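Local coordinates for peptidyl-prolyl cis-trans isomerase (Hirschia baltica, PDB 5EX2), which probably catalyses the cis-trans isomerisation of peptide bonds preceding proline, as a periplasmic folding helper of the cyclophilin family that also binds magnesium, at residues R52-R56 with A216-D221; F127-Q133 with V145-P150; M149-A153 with D252-L256. All coordinates share one frame. Residues are numbered along the deposited sequence.

Contact 1: residues R52-R56 with A216-D221; sequences RKVVR and AVMVSD
Residues 52-56 belong to helix 45-57 and keep helical backbone angles, with Arg56 N bonded to Arg52 O at 3.0 Å. They lie across the end of strand 212-218, where Ala216 to Met218 are extended before the chain turns into a short 3-10 segment, Val219 to Asp221, in which Asp221 N bonds back to Met218 O at 2.9 Å. The axes of the short helix and strand segments approach to 7.9 Å at 121° between their N-to-C directions. Val55 sits over Ala216 (CA-CA 5.9 Å) and Arg52 faces Met218 (CA-CA 7.0 Å).

The apolar part is built on Val55, a t rotamer whose CG1 lies 4.1 Å from Ala216 CB, 3.8 Å from Met218 CG and 3.7 Å from Ala216 O. Met218 folds back in an mmm rotamer, bringing its CE to 3.9 Å from Arg52 CG. Val217 points away from the helix.

The polar part is a two-pronged salt bridge: Arg56 NE donates to Asp221 OD2 at 2.8 Å, almost linearly, and Arg56 NH2 to Asp221 OD1 at 3.1 Å. Met218 CG lies over one face of this guanidinium. Asp23 also pairs with Arg56, and it accepts from Ser220 OG and, through its carbonyl, from Arg52 NE.

This is helix-on-barrel packing, as in the cyclophilin fold, where a helix closes an open end of the eight-stranded barrel. Its chemistry is graded: aliphatic groups meet the barrel strand, while a charged pair at the exposed margin ties the helix to the 3-10 turn.

Contact 2: residues F127-Q133 with V145-P150; sequences FPIETRQ and VESWMP. With MG (magnesium ion), chain C.
Gln133 OE1 binds a hydrated magnesium ion (2.4 Å from MG; three waters at 2.3-2.5 Å), with Gln115 and Glu135 completing the site and Gln133 NE2 hydrogen-bonded to Lys117 O. Successive strands 127-132 and 145-148, joined by a long connection, run antiparallel, their segment axes 4.7 Å apart at 151°. Glu130 and Trp148 form a hydrogen-bonded pair (Glu130 N to Trp148 O and Trp148 N to Glu130 O, both 2.9 Å), and Arg132 N bonds Glu146 O at 3.0 Å. Between them, Thr131 and Ser147 are a non-hydrogen-bonded pair, CA-CA 4.2 Å, Ser147 OG donating to Thr131 OG1 at 2.8 Å. On the other face, Glu130 CB makes a CH-pi contact over the Trp148 indole (p rotamer), 3.9 Å from the five-membered-ring centroid, and Trp148 NE1 gives Glu130 OE1 a weak 3.0 Å hydrogen bond; Arg179 salt-bridges that carboxylate. Met149 SD meets Phe127 CD1 at 3.6 Å (Met-aromatic). The pair lies in a five-stranded antiparallel sheet separate from the barrel, with strand 119-124 beside 127-132 and 98-100 beside 145-148.

Contact 3: residues M149-A153 with D252-L256; sequences MPHCA and DVCSL
Cys254 and Cys152 bury nearly equal areas and are joined by a disulfide, SG to SG 2.0 Å, with chi3 of -74° and both chi1 angles in the m well; their CA atoms are 4.9 Å apart. Val253, next in buried surface, uses a p rotamer to set CG1 3.9 Å from Cys152 SG and 4.2 Å from Pro150 CG, so a small apolar patch lies beside the sulfurs. Neither segment is a regular helix or strand: Pro150 to Cys152 form an inverse gamma turn centred on His151, with a weak bond from Cys152 N to Pro150 O at 2.9 Å, whereas Val253 to Ser255 have helical angles and Ser255 N bonds to Asp252 O at 2.9 Å. No direct hydrogen bond spans the loops, but water 4 accepts from Ala153 N and donates to Cys254 O, both at 2.8 Å. This is a loop-to-loop disulfide that links the chain entering barrel strand 155-158 to the C-terminal region after helix 238-247, consistent with a periplasmic protein.

Contacts 2 and 3 adjoin, with centres 11 Å apart and Met149 and Pro150 in common: the chain leaves the strand pair of contact 2 and turns directly into the disulfide loop of contact 3. Pro128 joins them further, its CB lying 3.4 Å from Val253 CG2 and 3.8 Å from Cys152 SG. The magnesium ion bound by Gln133 lies at the far end of contact 2, with MG 19.5 Å from Cys152 SG. Contact 1 lies across the centre of the chain, its centre about 27 Å from that of contact 2 and 26 Å from that of contact 3. In sequence, contact 2 is nested within the loop closed by contact 1, whereas contact 3 crosses it.

Contact 1: residues R52-R56 with A216-D221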
# COMPACT_ATOMS: atom_id res chain seq x y z
N ARG A 52 -6.62 -7.37 -8.34
CA ARG A 52 -7.26 -8.67 -8.10
C ARG A 52 -7.41 -9.47 -9.39
O ARG A 52 -7.13 -10.67 -9.43
CB ARG A 52 -8.64 -8.50 -7.47
CG ARG A 52 -8.63 -7.94 -6.08
CD ARG A 52 -9.94 -8.25 -5.36
NE ARG A 52 -10.06 -7.45 -4.15
CZ ARG A 52 -10.76 -6.33 -4.06
NH1 ARG A 52 -11.44 -5.85 -5.09
NH2 ARG A 52 -10.79 -5.69 -2.90
N LYS A 53 -7.86 -8.80 -10.43
CA LYS A 53 -8.06 -9.42 -11.73
C LYS A 53 -6.75 -9.99 -12.26
O LYS A 53 -6.70 -11.14 -12.69
CB LYS A 53 -8.65 -8.39 -12.69
CG LYS A 53 -8.84 -8.86 -14.11
CD LYS A 53 -9.39 -7.73 -14.98
CE LYS A 53 -9.51 -8.14 -16.45
NZ LYS A 53 -10.65 -9.06 -16.68
N VAL A 54 -5.69 -9.19 -12.27
CA VAL A 54 -4.42 -9.66 -12.83
C VAL A 54 -3.85 -10.81 -11.99
O VAL A 54 -3.39 -11.82 -12.52
CB VAL A 54 -3.40 -8.50 -12.95
CG1 VAL A 54 -2.07 -9.00 -13.49
CG2 VAL A 54 -3.95 -7.43 -13.88
N VAL A 55 -3.91 -10.69 -10.67
CA VAL A 55 -3.44 -11.75 -9.80
C VAL A 55 -4.14 -13.06 -10.17
O VAL A 55 -3.49 -14.09 -10.34
CB VAL A 55 -3.67 -11.41 -8.30
CG1 VAL A 55 -3.47 -12.63 -7.41
CG2 VAL A 55 -2.75 -10.30 -7.86
N ARG A 56 -5.45 -12.99 -10.35
CA ARG A 56 -6.25 -14.19 -10.57
C ARG A 56 -6.06 -14.80 -11.96
O ARG A 56 -6.48 -15.92 -12.18
CB ARG A 56 -7.73 -13.88 -10.30
CG ARG A 56 -7.99 -13.85 -8.82
CD ARG A 56 -9.28 -13.17 -8.50
NE ARG A 56 -9.54 -13.30 -7.08
CZ ARG A 56 -10.33 -12.50 -6.39
NH1 ARG A 56 -10.93 -11.47 -6.97
NH2 ARG A 56 -10.51 -12.73 -5.10
N ALA A 216 1.74 -14.80 -7.04
CA ALA A 216 0.85 -13.86 -6.40
C ALA A 216 -0.46 -14.58 -6.12
O ALA A 216 -0.97 -15.30 -6.97
CB ALA A 216 0.63 -12.64 -7.28
N VAL A 217 -0.99 -14.37 -4.92
CA VAL A 217 -2.23 -15.01 -4.50
C VAL A 217 -3.09 -14.05 -3.71
O VAL A 217 -2.59 -13.37 -2.83
CB VAL A 217 -1.95 -16.26 -3.62
CG1 VAL A 217 -3.25 -16.97 -3.28
CG2 VAL A 217 -1.02 -17.22 -4.32
N MET A 218 -4.37 -13.99 -4.03
CA MET A 218 -5.36 -13.34 -3.18
C MET A 218 -5.72 -14.26 -2.03
O MET A 218 -6.08 -15.42 -2.22
CB MET A 218 -6.63 -13.03 -3.96
CG MET A 218 -6.46 -12.08 -5.12
SD MET A 218 -5.82 -10.47 -4.64
CE MET A 218 -6.93 -10.06 -3.27
N VAL A 219 -5.64 -13.74 -0.81
CA VAL A 219 -5.86 -14.60 0.34
C VAL A 219 -7.30 -15.13 0.36
O VAL A 219 -7.53 -16.24 0.84
CB VAL A 219 -5.50 -13.84 1.64
CG1 VAL A 219 -5.90 -14.60 2.87
CG2 VAL A 219 -4.00 -13.62 1.68
N SER A 220 -8.26 -14.36 -0.16
CA SER A 220 -9.64 -14.81 -0.23
C SER A 220 -9.81 -16.06 -1.10
O SER A 220 -10.80 -16.78 -0.97
CB SER A 220 -10.50 -13.68 -0.78
OG SER A 220 -9.91 -13.20 -1.96
N ASP A 221 -8.85 -16.30 -1.99
CA ASP A 221 -8.94 -17.43 -2.90
C ASP A 221 -8.37 -18.70 -2.30
O ASP A 221 -8.51 -19.79 -2.87
CB ASP A 221 -8.21 -17.12 -4.20
CG ASP A 221 -8.88 -16.01 -4.98
OD1 ASP A 221 -10.09 -15.77 -4.78
OD2 ASP A 221 -8.20 -15.37 -5.80

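Contact 2: residues F127-Q133 with V145-P150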
# COMPACT_ATOMS: atom_id res chain seq x y z
N PHE A 127 -3.12 3.31 6.37
CA PHE A 127 -2.57 3.90 5.16
C PHE A 127 -2.18 5.34 5.44
O PHE A 127 -2.93 6.07 6.11
CB PHE A 127 -3.57 3.86 4.01
CG PHE A 127 -4.00 2.45 3.63
CD1 PHE A 127 -3.17 1.63 2.88
CD2 PHE A 127 -5.23 1.94 4.03
CE1 PHE A 127 -3.55 0.35 2.53
CE2 PHE A 127 -5.60 0.63 3.67
CZ PHE A 127 -4.76 -0.14 2.92
N PRO A 128 -1.04 5.78 4.90
CA PRO A 128 -0.70 7.19 5.02
C PRO A 128 -1.56 7.98 4.05
O PRO A 128 -1.81 7.54 2.93
CB PRO A 128 0.78 7.22 4.64
CG PRO A 128 0.91 6.09 3.64
CD PRO A 128 -0.05 5.04 4.10
N ILE A 129 -2.01 9.16 4.48
CA ILE A 129 -2.90 9.98 3.69
C ILE A 129 -2.42 11.42 3.77
O ILE A 129 -1.99 11.86 4.84
CB ILE A 129 -4.36 9.91 4.19
CG1 ILE A 129 -4.87 8.46 4.23
CG2 ILE A 129 -5.27 10.79 3.33
CD1 ILE A 129 -5.08 7.84 2.88
N GLU A 130 -2.43 12.12 2.64
CA GLU A 130 -2.22 13.56 2.61
C GLU A 130 -3.48 14.18 2.04
O GLU A 130 -4.16 13.60 1.20
CB GLU A 130 -0.99 13.94 1.78
CG GLU A 130 -0.69 15.42 1.80
CD GLU A 130 0.65 15.77 1.21
OE1 GLU A 130 1.22 14.96 0.45
OE2 GLU A 130 1.12 16.87 1.52
N THR A 131 -3.81 15.37 2.51
CA THR A 131 -5.10 15.93 2.17
C THR A 131 -5.08 17.43 2.12
O THR A 131 -4.32 18.07 2.83
CB THR A 131 -6.15 15.48 3.19
OG1 THR A 131 -7.46 15.85 2.76
CG2 THR A 131 -5.87 16.00 4.60
N ARG A 132 -5.93 17.97 1.26
CA ARG A 132 -6.34 19.36 1.36
C ARG A 132 -7.17 19.52 2.63
O ARG A 132 -7.64 18.54 3.21
CB ARG A 132 -7.10 19.79 0.10
CG ARG A 132 -6.33 19.54 -1.18
CD ARG A 132 -5.05 20.35 -1.26
NE ARG A 132 -5.33 21.76 -1.45
CZ ARG A 132 -4.39 22.70 -1.58
NH1 ARG A 132 -3.10 22.37 -1.55
NH2 ARG A 132 -4.74 23.96 -1.76
N GLN A 133 -7.33 20.74 3.10
CA GLN A 133 -7.94 20.96 4.39
C GLN A 133 -9.41 20.57 4.43
O GLN A 133 -10.18 20.89 3.52
CB GLN A 133 -7.76 22.42 4.80
CG GLN A 133 -6.36 22.70 5.26
CD GLN A 133 -6.00 22.02 6.55
OE1 GLN A 133 -6.86 21.47 7.25
NE2 GLN A 133 -4.73 22.07 6.90
N VAL A 145 -13.16 16.62 -0.06
CA VAL A 145 -11.89 17.28 -0.30
C VAL A 145 -10.98 16.31 -1.00
O VAL A 145 -11.17 15.10 -0.92
CB VAL A 145 -11.21 17.78 0.99
CG1 VAL A 145 -12.09 18.77 1.68
CG2 VAL A 145 -10.83 16.62 1.92
N GLU A 146 -9.96 16.86 -1.66
CA GLU A 146 -8.99 16.03 -2.35
C GLU A 146 -7.99 15.43 -1.37
O GLU A 146 -7.41 16.12 -0.53
CB GLU A 146 -8.27 16.87 -3.40
CG GLU A 146 -7.34 16.08 -4.27
CD GLU A 146 -6.82 16.88 -5.42
OE1 GLU A 146 -7.59 17.13 -6.36
OE2 GLU A 146 -5.62 17.23 -5.39
N SER A 147 -7.80 14.12 -1.47
CA SER A 147 -6.81 13.42 -0.66
C SER A 147 -6.06 12.40 -1.51
O SER A 147 -6.50 12.07 -2.60
CB SER A 147 -7.48 12.72 0.51
OG SER A 147 -8.23 13.65 1.29
N TRP A 148 -4.93 11.93 -1.02
CA TRP A 148 -4.17 10.93 -1.75
C TRP A 148 -3.33 10.12 -0.77
O TRP A 148 -3.14 10.52 0.37
CB TRP A 148 -3.30 11.59 -2.83
CG TRP A 148 -2.40 12.70 -2.36
CD1 TRP A 148 -1.06 12.61 -2.07
CD2 TRP A 148 -2.76 14.09 -2.15
NE1 TRP A 148 -0.58 13.84 -1.70
CE2 TRP A 148 -1.60 14.75 -1.72
CE3 TRP A 148 -3.95 14.81 -2.27
CZ2 TRP A 148 -1.60 16.11 -1.42
CZ3 TRP A 148 -3.95 16.17 -1.96
CH2 TRP A 148 -2.78 16.80 -1.54
N MET A 149 -2.85 8.95 -1.21
CA MET A 149 -1.95 8.17 -0.40
C MET A 149 -0.54 8.46 -0.87
O MET A 149 -0.15 8.00 -1.95
CB MET A 149 -2.27 6.68 -0.51
CG MET A 149 -1.27 5.82 0.23
SD MET A 149 -1.92 4.18 0.63
CE MET A 149 -2.13 3.46 -0.99
N PRO A 150 0.21 9.21 -0.08
CA PRO A 150 1.55 9.59 -0.53
C PRO A 150 2.49 8.41 -0.61
O PRO A 150 2.27 7.40 0.05
CB PRO A 150 2.01 10.57 0.55
CG PRO A 150 1.27 10.17 1.75
CD PRO A 150 -0.09 9.77 1.25
MG MG C . -8.02 21.85 9.30
O HOH W 1 -6.99 23.94 9.20
O HOH W 2 -8.21 22.16 11.56
O HOH W 3 -8.99 19.59 9.34

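Contact 3: residues M149-A153 with D252-L256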
# COMPACT_ATOMS: atom_id res chain seq x y z
N MET A 149 -2.85 8.95 -1.21
CA MET A 149 -1.95 8.17 -0.40
C MET A 149 -0.54 8.46 -0.87
O MET A 149 -0.15 8.00 -1.95
CB MET A 149 -2.27 6.68 -0.51
CG MET A 149 -1.27 5.82 0.23
SD MET A 149 -1.92 4.18 0.63
CE MET A 149 -2.13 3.46 -0.99
N PRO A 150 0.21 9.21 -0.08
CA PRO A 150 1.55 9.59 -0.53
C PRO A 150 2.49 8.41 -0.61
O PRO A 150 2.27 7.40 0.05
CB PRO A 150 2.01 10.57 0.55
CG PRO A 150 1.27 10.17 1.75
CD PRO A 150 -0.09 9.77 1.25
N HIS A 151 3.52 8.55 -1.43
CA HIS A 151 4.41 7.45 -1.71
C HIS A 151 5.50 7.33 -0.63
O HIS A 151 6.69 7.51 -0.88
CB HIS A 151 4.98 7.64 -3.12
CG HIS A 151 3.96 7.39 -4.19
ND1 HIS A 151 2.95 8.27 -4.49
CD2 HIS A 151 3.78 6.33 -5.01
CE1 HIS A 151 2.20 7.76 -5.46
NE2 HIS A 151 2.68 6.58 -5.79
N CYS A 152 5.06 7.00 0.58
CA CYS A 152 5.96 6.64 1.66
C CYS A 152 6.56 5.28 1.35
O CYS A 152 5.99 4.52 0.60
CB CYS A 152 5.21 6.54 3.01
SG CYS A 152 4.33 7.96 3.55
N ALA A 153 7.69 4.97 1.98
CA ALA A 153 8.22 3.61 1.97
C ALA A 153 7.11 2.68 2.41
O ALA A 153 6.41 2.97 3.39
CB ALA A 153 9.42 3.49 2.87
N ASP A 252 6.55 13.91 9.91
CA ASP A 252 5.55 13.76 8.87
C ASP A 252 5.27 12.26 8.70
O ASP A 252 6.05 11.42 9.14
CB ASP A 252 6.04 14.38 7.56
CG ASP A 252 4.94 14.51 6.53
OD1 ASP A 252 3.77 14.67 6.94
OD2 ASP A 252 5.25 14.46 5.33
N VAL A 253 4.15 11.94 8.06
CA VAL A 253 3.69 10.57 7.93
C VAL A 253 4.77 9.66 7.34
O VAL A 253 4.93 8.53 7.75
CB VAL A 253 2.39 10.52 7.09
CG1 VAL A 253 2.65 10.85 5.61
CG2 VAL A 253 1.71 9.21 7.23
N CYS A 254 5.56 10.16 6.40
CA CYS A 254 6.55 9.32 5.75
C CYS A 254 7.86 9.20 6.54
O CYS A 254 8.70 8.39 6.20
CB CYS A 254 6.85 9.83 4.34
SG CYS A 254 5.45 9.62 3.20
N SER A 255 8.02 9.98 7.60
CA SER A 255 9.22 9.87 8.44
C SER A 255 8.98 8.96 9.65
O SER A 255 9.91 8.57 10.35
CB SER A 255 9.68 11.25 8.90
OG SER A 255 10.27 11.94 7.81
N LEU A 256 7.72 8.60 9.88
CA LEU A 256 7.38 7.60 10.88
C LEU A 256 7.55 6.21 10.29
O LEU A 256 7.53 6.04 9.07
CB LEU A 256 5.93 7.79 11.33
CG LEU A 256 5.65 9.02 12.18
CD1 LEU A 256 4.16 9.34 12.17
CD2 LEU A 256 6.13 8.78 13.61
O HOH W 4 8.69 6.49 4.12